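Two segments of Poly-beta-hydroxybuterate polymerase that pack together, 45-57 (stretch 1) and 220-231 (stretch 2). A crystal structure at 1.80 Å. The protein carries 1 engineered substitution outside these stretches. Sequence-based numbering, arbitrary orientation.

Stretch 1 45-57: PCINKYYILDLQP
Stretch 2, residues 220-231: FDLLFWNGDATN

Stretch 1 is mostly loop, with a 3-10 segment at 50-53 closed by L53 N to Y50 O at 2.9 Å. Stretch 2 is helical from 220 to 227. D228 leaves helical phi/psi (-84/78), and T230 and N231 are in a strand. The two run in opposite senses: the CA atoms of N48 and T230 lie 5.1 Å apart, those of I52 and W225 6.7 Å, and those of L55 and D221 7.8 Å. Together they bury 809 Å².

Charged contacts centre on D228, whose CA-to-CB bond points toward stretch 1 with chi1 t (-168°) and chi2 -4°. Its two carboxylate oxygens take different partners. K49 NZ forms a salt bridge with D228 OD1 at 2.9 Å; the lysine reaches it from a sideways CB, with chi1 m and chi2 to chi4 t. Y51 OH donates a hydrogen bond to D228 OD2 at 2.7 Å, near the plane of the tyrosine ring.

Other hydrogen bonds pair side chains with backbone. W225 NE1 donates to K49 O at 2.8 Å, with an angle of 160°, so the indole edge meets the loop backbone nearly head on. T230 (phi/psi -120/154, chi1 p, CB toward stretch 1) uses its hydroxyl twice. T230 OG1 donates to C46 O at 2.9 Å and accepts a weak bond from N48 N at 3.0 Å (121°). N48 has phi/psi 57/-175, with chi1 m.

Two waters bridge the stretches. Water 1 donates to C46 O and to N231 O, each 2.8 Å from its oxygen. Water 2 accepts from K49 N, 2.8 Å from its oxygen, and donates to W225 O at 2.9 Å and D228 O at 2.7 Å. The second joins the loop backbone to the end of the helix.

Aromatic and apolar contacts gather round W225 (chi1 t, 167°; chi2 73°). The CA-to-CB bond of I52, chi1 t and chi2 p, points toward stretch 2. Its CB lies over one indole face, 3.6 Å from the five-membered ring centroid and 21° off the normal, a CH-pi contact. The N48 side chain covers the opposite face. The edge of W225 points at the face of the Y51 ring (chi1 p, chi2 86°); the centroids of the Y51 ring and the W225 five-membered ring are 5.1 Å apart and the planes at 81°. Y51 CE1 to W225 CD1 is 3.8 Å. Y51 CZ also meets F224 CE2 at 3.8 Å; F224 has chi1 t.

Near the start of the helix, D221 OD2 lies 3.5 Å from CD2 of L55 (phi/psi -72/-87, chi1 t, chi2 p). D221 has chi1 p, and its CA-to-CB bond points toward stretch 1.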

# COMPACT_ATOMS: atom_id res chain seq x y z
N PRO A 45 6.05 27.65 -7.89
CA PRO A 45 4.68 27.33 -8.29
C PRO A 45 3.81 28.57 -8.38
O PRO A 45 4.05 29.57 -7.70
CB PRO A 45 4.18 26.40 -7.17
CG PRO A 45 5.05 26.80 -5.96
CD PRO A 45 6.39 27.07 -6.57
N CYS A 46 2.79 28.51 -9.24
CA CYS A 46 1.73 29.51 -9.23
C CYS A 46 0.50 29.02 -8.49
O CYS A 46 -0.52 29.73 -8.45
CB CYS A 46 1.37 29.92 -10.66
SG CYS A 46 0.92 28.51 -11.74
N ILE A 47 0.58 27.83 -7.90
CA ILE A 47 -0.35 27.33 -6.90
C ILE A 47 0.23 27.70 -5.54
O ILE A 47 1.31 27.24 -5.18
CB ILE A 47 -0.54 25.81 -7.06
CG1 ILE A 47 -1.20 25.53 -8.42
CG2 ILE A 47 -1.30 25.22 -5.89
CD1 ILE A 47 -1.16 24.06 -8.85
N ASN A 48 -0.48 28.55 -4.78
CA ASN A 48 0.11 29.40 -3.74
C ASN A 48 1.22 30.29 -4.32
O ASN A 48 1.43 30.32 -5.54
CB ASN A 48 0.64 28.59 -2.55
CG ASN A 48 -0.49 28.03 -1.69
OD1 ASN A 48 -1.42 28.75 -1.30
ND2 ASN A 48 -0.41 26.75 -1.41
N LYS A 49 1.91 31.03 -3.47
CA LYS A 49 2.84 32.06 -3.93
C LYS A 49 4.29 31.65 -3.72
O LYS A 49 4.60 30.67 -3.04
CB LYS A 49 2.54 33.39 -3.22
CG LYS A 49 1.15 33.91 -3.60
CD LYS A 49 0.72 35.03 -2.68
CE LYS A 49 -0.68 35.52 -3.07
NZ LYS A 49 -1.05 36.69 -2.22
N TYR A 50 5.19 32.46 -4.30
CA TYR A 50 6.59 32.04 -4.41
C TYR A 50 7.29 31.93 -3.07
O TYR A 50 8.30 31.21 -2.97
CB TYR A 50 7.37 33.03 -5.28
CG TYR A 50 7.81 34.31 -4.59
CD1 TYR A 50 8.97 34.35 -3.82
CD2 TYR A 50 7.07 35.48 -4.74
CE1 TYR A 50 9.36 35.52 -3.19
CE2 TYR A 50 7.46 36.65 -4.12
CZ TYR A 50 8.61 36.66 -3.35
OH TYR A 50 9.00 37.83 -2.75
N TYR A 51 6.82 32.64 -2.04
CA TYR A 51 7.66 32.90 -0.88
C TYR A 51 7.80 31.70 0.04
O TYR A 51 8.49 31.81 1.06
CB TYR A 51 7.14 34.12 -0.11
CG TYR A 51 5.74 34.00 0.46
CD1 TYR A 51 5.53 33.41 1.71
CD2 TYR A 51 4.65 34.54 -0.21
CE1 TYR A 51 4.27 33.32 2.25
CE2 TYR A 51 3.37 34.46 0.34
CZ TYR A 51 3.19 33.85 1.56
OH TYR A 51 1.93 33.75 2.11
N ILE A 52 7.21 30.55 -0.30
CA ILE A 52 7.66 29.31 0.33
C ILE A 52 9.17 29.16 0.14
O ILE A 52 9.85 28.56 0.98
CB ILE A 52 6.89 28.09 -0.22
CG1 ILE A 52 7.19 26.83 0.60
CG2 ILE A 52 7.23 27.84 -1.70
CD1 ILE A 52 6.93 26.97 2.08
N LEU A 53 9.72 29.74 -0.93
CA LEU A 53 11.16 29.70 -1.20
C LEU A 53 11.93 30.82 -0.54
O LEU A 53 13.16 30.83 -0.61
CB LEU A 53 11.41 29.76 -2.71
CG LEU A 53 10.78 28.62 -3.51
CD1 LEU A 53 11.10 28.77 -4.98
CD2 LEU A 53 11.29 27.28 -2.98
N ASP A 54 11.24 31.79 0.08
CA ASP A 54 11.90 32.88 0.81
C ASP A 54 11.07 33.17 2.06
O ASP A 54 10.59 34.27 2.29
CB ASP A 54 12.03 34.13 -0.06
CG ASP A 54 12.73 35.29 0.66
OD1 ASP A 54 13.59 35.02 1.52
OD2 ASP A 54 12.41 36.47 0.38
N LEU A 55 10.86 32.13 2.87
CA LEU A 55 9.82 32.19 3.89
C LEU A 55 10.22 33.13 5.02
O LEU A 55 9.89 34.32 4.99
CB LEU A 55 9.50 30.77 4.40
CG LEU A 55 8.23 30.62 5.26
CD1 LEU A 55 7.01 31.25 4.59
CD2 LEU A 55 7.98 29.15 5.57
N GLN A 56 10.93 32.64 6.01
CA GLN A 56 11.55 33.55 6.96
C GLN A 56 13.06 33.55 6.75
O GLN A 56 13.58 32.67 6.05
CB GLN A 56 11.19 33.16 8.40
CG GLN A 56 9.68 33.18 8.65
CD GLN A 56 9.32 32.88 10.08
OE1 GLN A 56 8.66 31.89 10.37
NE2 GLN A 56 9.76 33.75 10.99
N PRO A 57 13.79 34.53 7.28
CA PRO A 57 15.22 34.60 6.97
C PRO A 57 15.98 33.31 7.28
O PRO A 57 16.82 32.90 6.47
CB PRO A 57 15.70 35.77 7.84
CG PRO A 57 14.52 36.69 7.83
CD PRO A 57 13.31 35.78 7.91
N PHE A 220 3.00 27.11 11.78
CA PHE A 220 2.07 28.18 11.43
C PHE A 220 2.51 28.95 10.18
O PHE A 220 1.65 29.44 9.43
CB PHE A 220 1.90 29.13 12.62
CG PHE A 220 0.96 28.59 13.70
CD1 PHE A 220 0.84 27.22 13.92
CD2 PHE A 220 0.20 29.44 14.46
CE1 PHE A 220 -0.01 26.72 14.89
CE2 PHE A 220 -0.66 28.95 15.44
CZ PHE A 220 -0.76 27.58 15.65
N ASP A 221 3.81 29.07 9.92
CA ASP A 221 4.17 29.80 8.71
C ASP A 221 3.86 28.99 7.47
O ASP A 221 3.48 29.56 6.43
CB ASP A 221 5.64 30.26 8.74
CG ASP A 221 6.64 29.13 8.97
OD1 ASP A 221 6.26 27.95 9.03
OD2 ASP A 221 7.85 29.44 9.07
N LEU A 222 3.97 27.66 7.55
CA LEU A 222 3.48 26.82 6.45
C LEU A 222 1.99 27.04 6.24
O LEU A 222 1.53 27.20 5.11
CB LEU A 222 3.78 25.35 6.73
CG LEU A 222 3.44 24.30 5.66
CD1 LEU A 222 4.27 23.05 5.91
CD2 LEU A 222 1.97 23.93 5.69
N LEU A 223 1.21 27.03 7.32
CA LEU A 223 -0.24 27.19 7.18
C LEU A 223 -0.59 28.57 6.63
O LEU A 223 -1.52 28.71 5.83
CB LEU A 223 -0.92 26.94 8.52
CG LEU A 223 -0.80 25.49 9.05
CD1 LEU A 223 -1.43 25.36 10.42
CD2 LEU A 223 -1.44 24.55 8.08
N PHE A 224 0.16 29.59 7.04
CA PHE A 224 -0.06 30.92 6.48
C PHE A 224 0.18 30.94 4.98
O PHE A 224 -0.66 31.44 4.21
CB PHE A 224 0.84 31.94 7.18
CG PHE A 224 0.88 33.28 6.50
CD1 PHE A 224 -0.17 34.18 6.66
CD2 PHE A 224 1.96 33.64 5.70
CE1 PHE A 224 -0.14 35.41 6.03
CE2 PHE A 224 1.99 34.88 5.07
CZ PHE A 224 0.94 35.76 5.24
N TRP A 225 1.31 30.39 4.54
CA TRP A 225 1.60 30.31 3.11
C TRP A 225 0.53 29.51 2.38
O TRP A 225 0.01 29.95 1.35
CB TRP A 225 2.97 29.67 2.89
CG TRP A 225 3.21 29.27 1.47
CD1 TRP A 225 3.46 30.11 0.41
CD2 TRP A 225 3.21 27.94 0.93
NE1 TRP A 225 3.60 29.38 -0.75
CE2 TRP A 225 3.47 28.04 -0.45
CE3 TRP A 225 3.03 26.66 1.50
CZ2 TRP A 225 3.57 26.93 -1.28
CZ3 TRP A 225 3.11 25.55 0.67
CH2 TRP A 225 3.38 25.69 -0.71
N ASN A 226 0.19 28.34 2.90
CA ASN A 226 -0.83 27.54 2.22
C ASN A 226 -2.17 28.26 2.19
O ASN A 226 -2.93 28.12 1.22
CB ASN A 226 -0.98 26.19 2.91
CG ASN A 226 -1.95 25.28 2.20
OD1 ASN A 226 -1.62 24.71 1.16
ND2 ASN A 226 -3.14 25.13 2.77
N GLY A 227 -2.49 29.03 3.23
CA GLY A 227 -3.76 29.74 3.29
C GLY A 227 -3.82 30.97 2.42
O GLY A 227 -4.91 31.49 2.17
N ASP A 228 -2.66 31.44 1.96
CA ASP A 228 -2.53 32.62 1.09
C ASP A 228 -2.76 32.12 -0.34
O ASP A 228 -1.84 31.88 -1.13
CB ASP A 228 -1.15 33.24 1.30
CG ASP A 228 -1.01 34.62 0.67
OD1 ASP A 228 -1.95 35.09 0.00
OD2 ASP A 228 0.08 35.23 0.85
N ALA A 229 -4.04 31.93 -0.68
CA ALA A 229 -4.38 31.16 -1.87
C ALA A 229 -4.21 31.98 -3.15
O ALA A 229 -4.22 33.21 -3.14
CB ALA A 229 -5.81 30.64 -1.78
N THR A 230 -4.04 31.28 -4.27
CA THR A 230 -3.93 31.93 -5.56
C THR A 230 -5.06 31.46 -6.47
O THR A 230 -5.59 30.37 -6.29
CB THR A 230 -2.57 31.66 -6.21
OG1 THR A 230 -2.38 30.24 -6.34
CG2 THR A 230 -1.46 32.27 -5.35
N ASN A 231 -5.42 32.31 -7.42
CA ASN A 231 -6.40 31.93 -8.43
C ASN A 231 -5.73 31.28 -9.62
O ASN A 231 -4.66 31.71 -10.05
CB ASN A 231 -7.18 33.15 -8.92
CG ASN A 231 -8.15 33.67 -7.89
OD1 ASN A 231 -8.82 32.89 -7.21
ND2 ASN A 231 -8.22 35.00 -7.76
O HOH W 1 -1.91 31.78 -9.73
O HOH W 2 0.85 31.54 -0.94